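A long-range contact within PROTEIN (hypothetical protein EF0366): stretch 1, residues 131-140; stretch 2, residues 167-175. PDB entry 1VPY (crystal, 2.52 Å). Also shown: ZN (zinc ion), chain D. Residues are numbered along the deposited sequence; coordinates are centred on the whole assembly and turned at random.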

# COMPACT_ATOMS: atom_id res chain seq x y z
N ASN A 131 -8.18 -10.03 16.20
CA ASN A 131 -7.49 -9.80 14.95
C ASN A 131 -6.11 -9.14 15.02
O ASN A 131 -5.47 -8.91 13.99
N VAL A 132 -5.67 -8.84 16.23
CA VAL A 132 -4.24 -8.64 16.50
C VAL A 132 -3.58 -10.00 16.27
O VAL A 132 -2.58 -10.11 15.55
N ALA A 133 -4.17 -11.05 16.85
CA ALA A 133 -3.75 -12.44 16.65
C ALA A 133 -3.92 -12.90 15.19
O ALA A 133 -3.35 -13.92 14.80
N TYR A 134 -4.72 -12.17 14.41
CA TYR A 134 -4.81 -12.41 12.98
C TYR A 134 -3.65 -11.75 12.23
O TYR A 134 -3.17 -12.29 11.23
N LEU A 135 -3.21 -10.59 12.72
CA LEU A 135 -2.05 -9.91 12.14
C LEU A 135 -0.78 -10.73 12.35
O LEU A 135 0.13 -10.71 11.52
N GLN A 136 -0.74 -11.48 13.45
CA GLN A 136 0.35 -12.41 13.71
C GLN A 136 0.30 -13.57 12.72
O GLN A 136 1.35 -14.00 12.23
N LYS A 137 -0.90 -14.04 12.41
CA LYS A 137 -1.09 -15.07 11.37
C LYS A 137 -0.61 -14.58 10.00
O LYS A 137 -0.02 -15.36 9.24
N ILE A 138 -0.86 -13.31 9.69
CA ILE A 138 -0.38 -12.69 8.46
C ILE A 138 1.14 -12.76 8.38
O ILE A 138 1.70 -13.16 7.36
N ARG A 139 1.80 -12.39 9.48
CA ARG A 139 3.26 -12.39 9.55
C ARG A 139 3.83 -13.78 9.29
O ARG A 139 4.76 -13.94 8.50
N HIS A 140 3.24 -14.78 9.95
CA HIS A 140 3.64 -16.18 9.77
C HIS A 140 3.45 -16.64 8.33
O HIS A 140 4.37 -17.19 7.73
N GLN A 167 4.59 -0.34 18.19
CA GLN A 167 5.57 -1.32 18.67
C GLN A 167 5.30 -2.71 18.10
O GLN A 167 6.24 -3.42 17.71
N PHE A 168 4.03 -3.09 18.06
CA PHE A 168 3.61 -4.36 17.46
C PHE A 168 3.97 -4.41 15.97
O PHE A 168 4.37 -5.46 15.47
N MSE A 169 3.81 -3.29 15.28
CA MSE A 169 4.17 -3.21 13.86
C MSE A 169 5.68 -3.29 13.68
O MSE A 169 6.16 -4.00 12.81
N LYS A 170 6.42 -2.55 14.52
CA LYS A 170 7.88 -2.63 14.54
C LYS A 170 8.38 -4.05 14.81
O LYS A 170 9.19 -4.57 14.05
N GLU A 171 7.89 -4.67 15.89
CA GLU A 171 8.28 -6.03 16.26
C GLU A 171 8.09 -7.05 15.14
O GLU A 171 8.86 -7.99 15.03
N ASN A 172 7.05 -6.86 14.33
CA ASN A 172 6.76 -7.78 13.24
C ASN A 172 7.29 -7.32 11.89
O ASN A 172 6.97 -7.91 10.87
N GLN A 173 8.12 -6.28 11.91
CA GLN A 173 8.66 -5.65 10.69
C GLN A 173 7.56 -5.26 9.69
O GLN A 173 7.78 -5.25 8.48
N PHE A 174 6.37 -4.95 10.20
CA PHE A 174 5.28 -4.48 9.35
C PHE A 174 5.54 -3.02 9.00
O PHE A 174 5.92 -2.23 9.87
N SER A 175 5.37 -2.68 7.73
CA SER A 175 5.45 -1.29 7.30
C SER A 175 4.05 -0.66 7.39
O SER A 175 3.22 -0.87 6.51

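Two helices that run nearly parallel can lie too far apart for their backbones to meet, and large side chains must then fill the space between them. In EF0366 the axes of helix 131-140 and helix 167-171 cross at -17° and come no closer than 11.7 Å; two phenylalanine rings do much of the bridging.

Val-132 (t) points sideways, yet its CG1 lies 3.9 Å from CE1 of Phe-168, whose t rotamer carries the ring across toward stretch 1. One turn on, Leu-135 (m, t) points directly in. Its CD1 packs 3.7 Å from CE2 of Phe-168 and 3.9 Å from the terminal CE of selenomethionine Met-169 (m, m, t), while its backbone O sits at the edge of the second ring, 3.4 Å from CZ of Phe-174 (m). Gln-136 (m, t) starts sideways, but its aliphatic CG reaches the edge of the Phe-168 ring, 3.7 Å from CE1. Ile-138 (m, m) contributes CG2, 4.2 Å from CZ of Phe-174, although the end of its side chain leads away.

Arg-139 closes the contact and supplies its polar component. Its CB lies 3.6 Å from CZ of Phe-174, and the chain then bends through t, p and m so that Phe-174 CE1 lies over one face of the guanidinium. That leaves the guanidinium edge for polar partners: NH1 donates a nearly linear hydrogen bond to Asn-172 O (3.0 Å), and also donates to water 1 (2.7 Å from NH1), which in turn donates to Gln-173 O (2.7 Å from the water). The arginine thus meets carbonyls where the second helix gives way to loop. There Asn-172 (m) points in, and its ND2 hydrogen-bonds back to Phe-168 O at 2.7 Å. His-140 takes no part in the packing; its NE2 binds the zinc ion ZN at 2.1 Å.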

# COMPACT_ATOMS: atom_id res chain seq x y z
CB ASN A 131 -8.42 -9.21 13.88
CG ASN A 131 -9.06 -7.90 14.30
OD1 ASN A 131 -8.42 -7.05 14.92
ND2 ASN A 131 -10.33 -7.73 13.94
CB VAL A 132 -3.98 -8.12 17.95
CG1 VAL A 132 -2.53 -8.36 18.38
CG2 VAL A 132 -4.33 -6.64 18.07
CB ALA A 133 -4.49 -13.37 17.60
CB TYR A 134 -6.15 -11.92 12.40
CG TYR A 134 -6.30 -12.22 10.92
CD1 TYR A 134 -6.73 -13.48 10.48
CD2 TYR A 134 -6.00 -11.26 9.95
CE1 TYR A 134 -6.86 -13.77 9.13
CE2 TYR A 134 -6.13 -11.54 8.59
CZ TYR A 134 -6.56 -12.80 8.20
OH TYR A 134 -6.69 -13.09 6.87
CB LEU A 135 -1.87 -8.50 12.72
CG LEU A 135 -2.90 -7.42 12.38
CD1 LEU A 135 -2.50 -6.08 12.98
CD2 LEU A 135 -3.08 -7.28 10.88
CB GLN A 136 0.33 -12.89 15.16
CG GLN A 136 0.66 -11.78 16.15
CD GLN A 136 0.60 -12.23 17.59
OE1 GLN A 136 -0.23 -13.05 17.98
NE2 GLN A 136 1.49 -11.67 18.41
CB LYS A 137 -2.55 -15.54 11.29
CG LYS A 137 -3.02 -16.39 12.49
CD LYS A 137 -4.23 -17.25 12.15
CE LYS A 137 -5.54 -16.46 12.14
NZ LYS A 137 -6.61 -17.19 11.38
CB ILE A 138 -0.82 -11.20 8.34
CG1 ILE A 138 -2.34 -11.07 8.20
CG2 ILE A 138 -0.10 -10.51 7.17
CD1 ILE A 138 -2.90 -11.50 6.86
CB ARG A 139 3.76 -11.83 10.89
CG ARG A 139 5.27 -11.91 11.13
CD ARG A 139 6.06 -10.91 10.30
NE ARG A 139 6.11 -11.28 8.89
CZ ARG A 139 6.48 -10.46 7.91
NH1 ARG A 139 6.85 -9.21 8.17
NH2 ARG A 139 6.50 -10.89 6.65
CB HIS A 140 2.88 -17.09 10.73
CG HIS A 140 3.14 -18.55 10.50
ND1 HIS A 140 4.39 -19.11 10.65
CD2 HIS A 140 2.32 -19.55 10.13
CE1 HIS A 140 4.33 -20.40 10.38
NE2 HIS A 140 3.08 -20.69 10.06
CB GLN A 167 5.61 -1.35 20.20
CG GLN A 167 6.80 -2.09 20.82
CD GLN A 167 8.16 -1.51 20.41
OE1 GLN A 167 8.28 -0.34 20.01
NE2 GLN A 167 9.20 -2.34 20.51
CB PHE A 168 2.11 -4.58 17.66
CG PHE A 168 1.57 -5.80 16.97
CD1 PHE A 168 1.63 -7.05 17.58
CD2 PHE A 168 1.01 -5.70 15.70
CE1 PHE A 168 1.14 -8.18 16.94
CE2 PHE A 168 0.51 -6.82 15.05
CZ PHE A 168 0.58 -8.07 15.67
CB MSE A 169 3.62 -1.92 13.23
CG MSE A 169 2.10 -1.78 13.30
SE MSE A 169 1.10 -3.02 12.15
CE MSE A 169 -0.75 -2.65 12.78
CB LYS A 170 8.48 -1.67 15.57
CG LYS A 170 9.15 -0.45 15.00
CD LYS A 170 10.50 -0.23 15.65
CE LYS A 170 11.07 1.15 15.33
NZ LYS A 170 10.42 2.20 16.15
CB GLU A 171 7.53 -6.50 17.50
CG GLU A 171 8.14 -6.06 18.82
CD GLU A 171 7.17 -6.17 19.98
OE1 GLU A 171 6.02 -6.61 19.77
OE2 GLU A 171 7.56 -5.80 21.12
CB ASN A 172 5.25 -8.02 13.15
CG ASN A 172 4.72 -8.80 14.33
OD1 ASN A 172 5.01 -9.98 14.50
ND2 ASN A 172 3.93 -8.13 15.16
CB GLN A 173 9.71 -6.53 10.00
CG GLN A 173 10.96 -6.81 10.82
CD GLN A 173 10.91 -8.14 11.55
OE1 GLN A 173 10.00 -8.95 11.36
NE2 GLN A 173 11.91 -8.38 12.40
CB PHE A 174 3.93 -4.62 10.03
CG PHE A 174 3.37 -6.02 10.02
CD1 PHE A 174 3.53 -6.85 8.91
CD2 PHE A 174 2.65 -6.50 11.11
CE1 PHE A 174 3.00 -8.15 8.89
CE2 PHE A 174 2.11 -7.79 11.10
CZ PHE A 174 2.29 -8.62 10.00
CB SER A 175 6.02 -1.20 5.88
OG SER A 175 6.09 0.15 5.47
ZN ZN D . 2.05 -22.04 8.87
O HOH W 1 7.35 -7.12 6.56